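Local atomic coordinates of cysteine synthase 3 (Entamoeba histolytica, PDB entry 6KR5), a protein that probably makes L-cysteine from O-acetyl-L-serine and sulfide as a pyridoxal-phosphate-dependent O-acetylserine sulfhydrylase. Residues P53-D59 with T89-Q95; S113-Q117 with R312-T316. All coordinates share one frame. Residues are numbered along the deposited sequence.

Contact 1. Residues P53-D59 with T89-Q95; sequences PMSSVKD and TGIGLCQ. With PLP (pyridoxal-5'-phosphate), chain D.
Close approach of two helices is often bought with a glycine, and here the beginning of helix 58-72 meets helix 88-100 in this way. The irregular lead-in from Pro-53 through Ser-56 turns at Ser-55 with a positive phi (71/27); Ser-56 OG then accepts a capping bond from Lys-58 N (3.0 Å). Residues 89-95 are regular helix. At the start, Thr-89 OG1 lies 3.2 Å from Lys-58 CE, while its hydroxyl is hydrogen-bonded to Gln-159. Lys-58 (chi1 and chi2 m, chi3 t) runs on to the cofactor, its NZ 1.3 Å from PLP C4A, consistent with the internal aldimine of fold-type II PLP enzymes, although the aldehyde oxygen O4A remains in the model. Ile-91 (mt) offers CG2 to Met-54 CB at 3.7 Å. The closest backbones are at Gly-92, whose CA is 4.3 Å from Asp-59 CA and makes a CA-H...O contact with Lys-58 O (3.6 Å, 160° at H); a beta carbon here would clash, about 2.1 Å from that oxygen. Gln-95, with chi1 and chi2 both t, reaches across so that NE2 donates to Asp-59 OD2 (3.1 Å), the oxygen that also accepts from Met-54 N (2.7 Å). Gln-95 OE1 rests 3.4 Å from both Pro-53 CB and Met-54 CG. Water 1 donates to Asp-59 O (2.9 Å) and Gly-92 O (2.8 Å) and accepts from Gln-95 NE2 (2.9 Å).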
ATOM      1  N   PRO B  53       2.520  -1.766  -6.263  1.00 19.39           N
ATOM      2  CA  PRO B  53       2.643  -2.916  -5.339  1.00 19.21           C
ATOM      3  C   PRO B  53       3.553  -2.675  -4.144  1.00 20.20           C
ATOM      4  O   PRO B  53       3.255  -3.172  -3.046  1.00 20.68           O
ATOM      5  CB  PRO B  53       3.179  -4.040  -6.240  1.00 20.64           C
ATOM      6  CG  PRO B  53       3.645  -3.355  -7.516  1.00 19.59           C
ATOM      7  CD  PRO B  53       2.757  -2.155  -7.663  1.00 21.07           C
ATOM      8  N   MET B  54       4.657  -1.940  -4.309  1.00 18.74           N
ATOM      9  CA  MET B  54       5.462  -1.549  -3.161  1.00 19.69           C
ATOM     10  C   MET B  54       5.277  -0.070  -2.829  1.00 21.02           C
ATOM     11  O   MET B  54       6.114   0.533  -2.150  1.00 21.63           O
ATOM     12  CB  MET B  54       6.931  -1.918  -3.372  1.00 19.54           C
ATOM     13  CG  MET B  54       7.224  -3.396  -3.053  1.00 16.96           C
ATOM     14  SD  MET B  54       6.602  -3.978  -1.448  1.00 21.47           S
ATOM     15  CE  MET B  54       7.445  -2.833  -0.360  1.00 22.01           C
ATOM     16  N   SER B  55       4.165   0.506  -3.281  1.00 19.59           N
ATOM     17  CA  SER B  55       3.546   1.679  -2.661  1.00 21.89           C
ATOM     18  C   SER B  55       4.330   2.968  -2.860  1.00 19.26           C
ATOM     19  O   SER B  55       4.207   3.901  -2.057  1.00 18.79           O
ATOM     20  CB  SER B  55       3.293   1.438  -1.173  1.00 26.13           C
ATOM     21  OG  SER B  55       2.484   0.284  -1.029  1.00 25.38           O
ATOM     22  N   SER B  56       5.105   3.075  -3.935  1.00 17.57           N
ATOM     23  CA  SER B  56       5.637   4.379  -4.294  1.00 19.46           C
ATOM     24  C   SER B  56       5.838   4.460  -5.794  1.00 17.00           C
ATOM     25  O   SER B  56       5.855   3.454  -6.502  1.00 18.16           O
ATOM     26  CB  SER B  56       6.956   4.694  -3.584  1.00 18.40           C
ATOM     27  OG  SER B  56       8.070   4.258  -4.359  1.00 18.53           O
ATOM     28  N   VAL B  57       5.995   5.700  -6.259  1.00 17.75           N
ATOM     29  CA  VAL B  57       6.272   5.970  -7.665  1.00 16.38           C
ATOM     30  C   VAL B  57       7.531   5.257  -8.134  1.00 20.21           C
ATOM     31  O   VAL B  57       7.676   4.958  -9.326  1.00 21.04           O
ATOM     32  CB  VAL B  57       6.361   7.496  -7.850  1.00 18.36           C
ATOM     33  CG1 VAL B  57       7.536   8.060  -7.078  1.00 19.60           C
ATOM     34  CG2 VAL B  57       6.434   7.864  -9.316  1.00 18.65           C
ATOM     35  N   LYS B  58       8.457   4.963  -7.217  1.00 18.26           N
ATOM     36  CA  LYS B  58       9.706   4.326  -7.626  1.00 17.02           C
ATOM     37  C   LYS B  58       9.522   2.888  -8.092  1.00 19.37           C
ATOM     38  O   LYS B  58      10.453   2.334  -8.689  1.00 19.32           O
ATOM     39  CB  LYS B  58      10.728   4.379  -6.493  1.00 19.30           C
ATOM     40  CG  LYS B  58      11.113   5.798  -6.096  1.00 18.93           C
ATOM     41  CD  LYS B  58      11.532   6.649  -7.289  1.00 20.01           C
ATOM     42  CE  LYS B  58      12.316   7.854  -6.819  1.00 22.37           C
ATOM     43  NZ  LYS B  58      11.414   9.038  -6.825  1.00 40.20           N
ATOM     44  N   ASP B  59       8.365   2.270  -7.855  1.00 18.59           N
ATOM     45  CA  ASP B  59       8.085   0.995  -8.513  1.00 20.42           C
ATOM     46  C   ASP B  59       8.237   1.134 -10.020  1.00 18.18           C
ATOM     47  O   ASP B  59       8.789   0.251 -10.691  1.00 18.74           O
ATOM     48  CB  ASP B  59       6.662   0.521  -8.206  1.00 19.50           C
ATOM     49  CG  ASP B  59       6.501  -0.071  -6.824  1.00 21.72           C
ATOM     50  OD1 ASP B  59       7.205   0.346  -5.888  1.00 25.98           O
ATOM     51  OD2 ASP B  59       5.629  -0.958  -6.686  1.00 19.25           O
ATOM     52  N   THR B  89      13.737   4.471  -4.095  1.00 19.88           N
ATOM     53  CA  THR B  89      14.390   3.917  -5.278  1.00 19.43           C
ATOM     54  C   THR B  89      14.945   2.533  -4.998  1.00 18.10           C
ATOM     55  O   THR B  89      14.841   1.629  -5.839  1.00 19.43           O
ATOM     56  CB  THR B  89      15.489   4.862  -5.735  1.00 19.70           C
ATOM     57  OG1 THR B  89      14.872   6.075  -6.174  1.00 23.67           O
ATOM     58  CG2 THR B  89      16.307   4.256  -6.885  1.00 22.14           C
ATOM     59  N   GLY B  90      15.523   2.346  -3.813  1.00 17.96           N
ATOM     60  CA  GLY B  90      16.031   1.035  -3.460  1.00 18.83           C
ATOM     61  C   GLY B  90      14.938  -0.012  -3.441  1.00 17.34           C
ATOM     62  O   GLY B  90      15.135  -1.135  -3.911  1.00 20.57           O
ATOM     63  N   ILE B  91      13.766   0.349  -2.910  1.00 17.63           N
ATOM     64  CA  ILE B  91      12.648  -0.596  -2.877  1.00 19.00           C
ATOM     65  C   ILE B  91      12.207  -0.958  -4.290  1.00 17.26           C
ATOM     66  O   ILE B  91      11.989  -2.130  -4.611  1.00 19.67           O
ATOM     67  CB  ILE B  91      11.480  -0.016  -2.065  1.00 18.85           C
ATOM     68  CG1 ILE B  91      11.903   0.191  -0.612  1.00 22.12           C
ATOM     69  CG2 ILE B  91      10.274  -0.923  -2.187  1.00 20.85           C
ATOM     70  CD1 ILE B  91      10.854   0.955   0.201  1.00 22.49           C
ATOM     71  N   GLY B  92      12.072   0.044  -5.160  1.00 16.94           N
ATOM     72  CA  GLY B  92      11.637  -0.234  -6.517  1.00 18.74           C
ATOM     73  C   GLY B  92      12.635  -1.072  -7.294  1.00 18.79           C
ATOM     74  O   GLY B  92      12.251  -1.943  -8.080  1.00 19.75           O
ATOM     75  N   LEU B  93      13.928  -0.845  -7.069  1.00 18.87           N
ATOM     76  CA  LEU B  93      14.931  -1.668  -7.734  1.00 17.40           C
ATOM     77  C   LEU B  93      14.916  -3.089  -7.192  1.00 19.19           C
ATOM     78  O   LEU B  93      15.082  -4.053  -7.948  1.00 18.35           O
ATOM     79  CB  LEU B  93      16.311  -1.049  -7.558  1.00 18.24           C
ATOM     80  CG  LEU B  93      16.616   0.217  -8.352  1.00 18.14           C
ATOM     81  CD1 LEU B  93      17.890   0.833  -7.802  1.00 20.56           C
ATOM     82  CD2 LEU B  93      16.769  -0.095  -9.841  1.00 17.87           C
ATOM     83  N   CYS B  94      14.717  -3.234  -5.879  1.00 20.53           N
ATOM     84  CA  CYS B  94      14.736  -4.561  -5.274  1.00 20.08           C
ATOM     85  C   CYS B  94      13.538  -5.385  -5.717  1.00 18.26           C
ATOM     86  O   CYS B  94      13.666  -6.591  -5.968  1.00 18.43           O
ATOM     87  CB  CYS B  94      14.787  -4.442  -3.754  1.00 20.38           C
ATOM     88  SG  CYS B  94      16.407  -3.936  -3.147  1.00 22.58           S
ATOM     89  N   GLN B  95      12.374  -4.752  -5.852  1.00 19.02           N
ATOM     90  CA  GLN B  95      11.199  -5.472  -6.337  1.00 20.08           C
ATOM     91  C   GLN B  95      11.431  -6.002  -7.750  1.00 18.80           C
ATOM     92  O   GLN B  95      11.213  -7.194  -8.031  1.00 19.17           O
ATOM     93  CB  GLN B  95       9.975  -4.561  -6.285  1.00 19.11           C
ATOM     94  CG  GLN B  95       8.741  -5.176  -6.930  1.00 18.37           C
ATOM     95  CD  GLN B  95       7.534  -4.259  -6.861  1.00 21.22           C
ATOM     96  OE1 GLN B  95       6.557  -4.524  -6.140  1.00 21.85           O
ATOM     97  NE2 GLN B  95       7.597  -3.163  -7.597  1.00 21.06           N
TER
HETATM   98  N1  PLP D 401       8.598  11.731  -3.047  1.00 18.00           N
HETATM   99  C2  PLP D 401       8.989  10.441  -2.811  1.00 18.83           C
HETATM  100  C2A PLP D 401       8.524   9.776  -1.554  1.00 19.55           C
HETATM  101  C3  PLP D 401       9.791   9.785  -3.728  1.00 19.99           C
HETATM  102  O3  PLP D 401      10.174   8.499  -3.469  1.00 21.62           O
HETATM  103  C4  PLP D 401      10.194  10.434  -4.887  1.00 17.41           C
HETATM  104  C4A PLP D 401      11.139   9.789  -5.837  1.00 25.85           C
HETATM  105  O4A PLP D 401      11.587   8.661  -5.598  1.00 25.38           O
HETATM  106  C5  PLP D 401       9.784  11.746  -5.118  1.00 18.77           C
HETATM  107  C6  PLP D 401       8.993  12.380  -4.188  1.00 19.71           C
HETATM  108  C5A PLP D 401      10.223  12.531  -6.335  1.00 19.70           C
HETATM  109  O4P PLP D 401       9.925  11.927  -7.563  1.00 17.81           O
HETATM  110  P   PLP D 401      10.991  12.135  -8.740  1.00 18.62           P
HETATM  111  O1P PLP D 401      11.284  13.621  -8.843  1.00 18.11           O
HETATM  112  O2P PLP D 401      12.234  11.384  -8.358  1.00 19.28           O
HETATM  113  O3P PLP D 401      10.364  11.603  -9.978  1.00 17.87           O
HETATM  114  O   HOH W   1       9.763  -2.171  -9.328  1.00 19.80           O

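Contact 2. Residues S113-Q117 with R312-T316; sequences SVERQ and RYLST
A water-bridged polar contact joins the first turn of helix 114-122 to the loop that follows strand 301-306, beside the cofactor pocket. The backbones stay apart (nearest CA pair Glu-115 and Arg-312, 8.5 Å), so long side chains and solvent span the gap. Ser-113, the N-cap residue, accepts at OG from Arg-116 NH1 (3.1 Å). Opposite, a type I turn from Tyr-313 to Thr-316 is closed by Thr-316 N to Tyr-313 O (3.0 Å), and Thr-316 OG1 donates to the same oxygen (2.7 Å). Glu-115 (chi1 m, chi2 t) extends to accept from Ser-315 OG at OE1 (3.1 Å). Arg-312 O receives two waters: water 2 (2.7 Å) also donates to Glu-115 OE1 (3.2 Å), and water 3 (3.3 Å) accepts from Arg-116 NH1 (3.0 Å). Arg-116 NH2 lies 3.6 Å from both Arg-312 CD and Tyr-313 OH, with Arg-312 CG over one guanidinium face. Tyr-313 OH is hydrogen-bonded to Asp-308; the nearest atoms of the Tyr-313 side chain and PLP are about 4 Å apart. Arg-312 NH2 donates to Met-54 O and NE forms a salt bridge with Glu-311 of the second subunit; both arginines pack on Ile-91 of helix 88-100, and Gln-117 on strand 126-130.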
ATOM      1  N   SER B 113      17.290   4.726   7.473  0.58 27.77           N
ATOM      2  CA  SER B 113      16.023   4.053   7.181  0.58 30.61           C
ATOM      3  C   SER B 113      16.082   2.550   7.406  0.58 25.78           C
ATOM      4  O   SER B 113      16.040   1.761   6.454  0.58 28.64           O
ATOM      5  CB  SER B 113      15.569   4.342   5.752  0.58 33.87           C
ATOM      6  OG  SER B 113      14.184   4.066   5.621  0.58 33.19           O
ATOM      7  N   VAL B 114      16.175   2.154   8.674  1.00 27.26           N
ATOM      8  CA  VAL B 114      16.298   0.744   9.025  1.00 29.01           C
ATOM      9  C   VAL B 114      15.072  -0.044   8.580  1.00 27.91           C
ATOM     10  O   VAL B 114      15.176  -1.236   8.272  1.00 28.33           O
ATOM     11  CB  VAL B 114      16.561   0.588  10.536  1.00 30.93           C
ATOM     12  CG1 VAL B 114      17.957   1.090  10.866  1.00 36.14           C
ATOM     13  CG2 VAL B 114      15.519   1.343  11.335  1.00 33.31           C
ATOM     14  N   GLU B 115      13.903   0.599   8.514  1.00 29.48           N
ATOM     15  CA  GLU B 115      12.724  -0.095   8.000  1.00 25.84           C
ATOM     16  C   GLU B 115      12.867  -0.387   6.513  1.00 27.19           C
ATOM     17  O   GLU B 115      12.540  -1.491   6.057  1.00 24.97           O
ATOM     18  CB  GLU B 115      11.461   0.725   8.266  1.00 27.83           C
ATOM     19  CG  GLU B 115      11.216   1.003   9.733  1.00 36.55           C
ATOM     20  CD  GLU B 115      10.011   1.895   9.957  1.00 58.86           C
ATOM     21  OE1 GLU B 115       9.923   2.953   9.296  1.00 58.20           O
ATOM     22  OE2 GLU B 115       9.155   1.538  10.797  1.00 57.35           O
ATOM     23  N   ARG B 116      13.377   0.580   5.742  1.00 28.40           N
ATOM     24  CA  ARG B 116      13.591   0.331   4.321  1.00 27.02           C
ATOM     25  C   ARG B 116      14.684  -0.702   4.108  1.00 25.64           C
ATOM     26  O   ARG B 116      14.610  -1.495   3.164  1.00 24.30           O
ATOM     27  CB  ARG B 116      13.936   1.628   3.588  1.00 28.48           C
ATOM     28  CG  ARG B 116      12.731   2.473   3.246  1.00 34.93           C
ATOM     29  CD  ARG B 116      13.128   3.527   2.232  1.00 31.65           C
ATOM     30  NE  ARG B 116      12.037   4.430   1.884  1.00 32.40           N
ATOM     31  CZ  ARG B 116      11.676   5.475   2.623  1.00 39.02           C
ATOM     32  NH1 ARG B 116      12.312   5.742   3.760  1.00 40.27           N
ATOM     33  NH2 ARG B 116      10.678   6.250   2.230  1.00 41.50           N
ATOM     34  N   GLN B 117      15.707  -0.699   4.975  1.00 26.98           N
ATOM     35  CA  GLN B 117      16.697  -1.776   4.981  1.00 25.23           C
ATOM     36  C   GLN B 117      16.028  -3.128   5.079  1.00 23.45           C
ATOM     37  O   GLN B 117      16.379  -4.069   4.361  1.00 23.22           O
ATOM     38  CB  GLN B 117      17.661  -1.626   6.153  1.00 27.30           C
ATOM     39  CG  GLN B 117      18.713  -0.600   5.964  1.00 26.41           C
ATOM     40  CD  GLN B 117      19.729  -0.606   7.080  1.00 27.32           C
ATOM     41  OE1 GLN B 117      20.182  -1.665   7.520  1.00 29.25           O
ATOM     42  NE2 GLN B 117      20.091   0.585   7.554  1.00 29.78           N
ATOM     43  N   ARG B 312       4.705   4.745   5.500  1.00 22.35           N
ATOM     44  CA  ARG B 312       6.160   4.671   5.411  1.00 22.76           C
ATOM     45  C   ARG B 312       6.861   5.686   6.313  1.00 23.60           C
ATOM     46  O   ARG B 312       8.096   5.670   6.397  1.00 25.88           O
ATOM     47  CB  ARG B 312       6.578   4.859   3.949  1.00 26.98           C
ATOM     48  CG  ARG B 312       7.956   4.307   3.585  1.00 26.61           C
ATOM     49  CD  ARG B 312       8.028   3.890   2.119  1.00 25.68           C
ATOM     50  NE  ARG B 312       7.400   2.592   1.902  1.00 25.55           N
ATOM     51  CZ  ARG B 312       7.217   2.050   0.703  1.00 25.19           C
ATOM     52  NH1 ARG B 312       7.621   2.699  -0.387  1.00 25.67           N
ATOM     53  NH2 ARG B 312       6.622   0.872   0.593  1.00 25.51           N
ATOM     54  N   TYR B 313       6.110   6.552   7.009  1.00 21.33           N
ATOM     55  CA  TYR B 313       6.682   7.607   7.834  1.00 23.06           C
ATOM     56  C   TYR B 313       6.219   7.532   9.282  1.00 23.98           C
ATOM     57  O   TYR B 313       6.341   8.516  10.011  1.00 24.50           O
ATOM     58  CB  TYR B 313       6.355   8.978   7.237  1.00 23.27           C
ATOM     59  CG  TYR B 313       6.888   9.047   5.838  1.00 23.16           C
ATOM     60  CD1 TYR B 313       8.217   9.349   5.601  1.00 26.59           C
ATOM     61  CD2 TYR B 313       6.080   8.723   4.762  1.00 20.69           C
ATOM     62  CE1 TYR B 313       8.716   9.353   4.320  1.00 24.61           C
ATOM     63  CE2 TYR B 313       6.566   8.734   3.482  1.00 21.29           C
ATOM     64  CZ  TYR B 313       7.885   9.044   3.267  1.00 25.01           C
ATOM     65  OH  TYR B 313       8.377   9.050   1.988  1.00 23.60           O
ATOM     66  N   LEU B 314       5.708   6.379   9.718  1.00 24.87           N
ATOM     67  CA  LEU B 314       5.252   6.260  11.102  1.00 24.63           C
ATOM     68  C   LEU B 314       6.402   6.350  12.093  1.00 29.42           C
ATOM     69  O   LEU B 314       6.174   6.678  13.264  1.00 32.48           O
ATOM     70  CB  LEU B 314       4.507   4.945  11.297  1.00 27.06           C
ATOM     71  CG  LEU B 314       3.250   4.771  10.460  1.00 26.97           C
ATOM     72  CD1 LEU B 314       2.692   3.372  10.693  1.00 33.31           C
ATOM     73  CD2 LEU B 314       2.222   5.827  10.806  1.00 29.34           C
ATOM     74  N   SER B 315       7.626   6.070  11.653  1.00 25.28           N
ATOM     75  CA  SER B 315       8.806   6.198  12.492  1.00 29.80           C
ATOM     76  C   SER B 315       9.226   7.644  12.714  1.00 33.30           C
ATOM     77  O   SER B 315      10.128   7.893  13.520  1.00 39.84           O
ATOM     78  CB  SER B 315       9.962   5.411  11.866  1.00 32.92           C
ATOM     79  OG  SER B 315      10.137   5.778  10.506  1.00 37.61           O
ATOM     80  N   THR B 316       8.608   8.596  12.023  1.00 26.93           N
ATOM     81  CA  THR B 316       8.872  10.007  12.216  1.00 32.95           C
ATOM     82  C   THR B 316       7.785  10.573  13.128  1.00 25.01           C
ATOM     83  O   THR B 316       6.933   9.840  13.646  1.00 33.67           O
ATOM     84  CB  THR B 316       8.933  10.718  10.859  1.00 29.87           C
ATOM     85  OG1 THR B 316       7.604  10.892  10.346  1.00 28.95           O
ATOM     86  CG2 THR B 316       9.724   9.900   9.859  1.00 31.52           C
TER
HETATM   87  O   HOH W   2      10.057   3.780   6.209  1.00 39.82           O
HETATM   88  O   HOH W   3      10.935   7.206   6.012  1.00 43.42           O

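Overall arrangement
Followed from the N terminus, contact 1 closes first: the chain runs through helix 58-72 and strand 80-84 before helix 88-100 returns it to the segment at 53-59. Only then does contact 2 open, at 113-117, and it closes at 312-316, with 194 residues in between, so the two stand in series, neither nested nor crossed. That much longer loop holds four strands of the six-stranded sheet; contact 2 joins helix 114-122, between two strands of the four-stranded sheet, to the loop after strand 301-306. The two contacts, with centres about 14 Å apart, meet through Arg-312, whose NH2 lies 2.8 Å from Met-54 O, a probable hydrogen bond. Each also touches the second subunit.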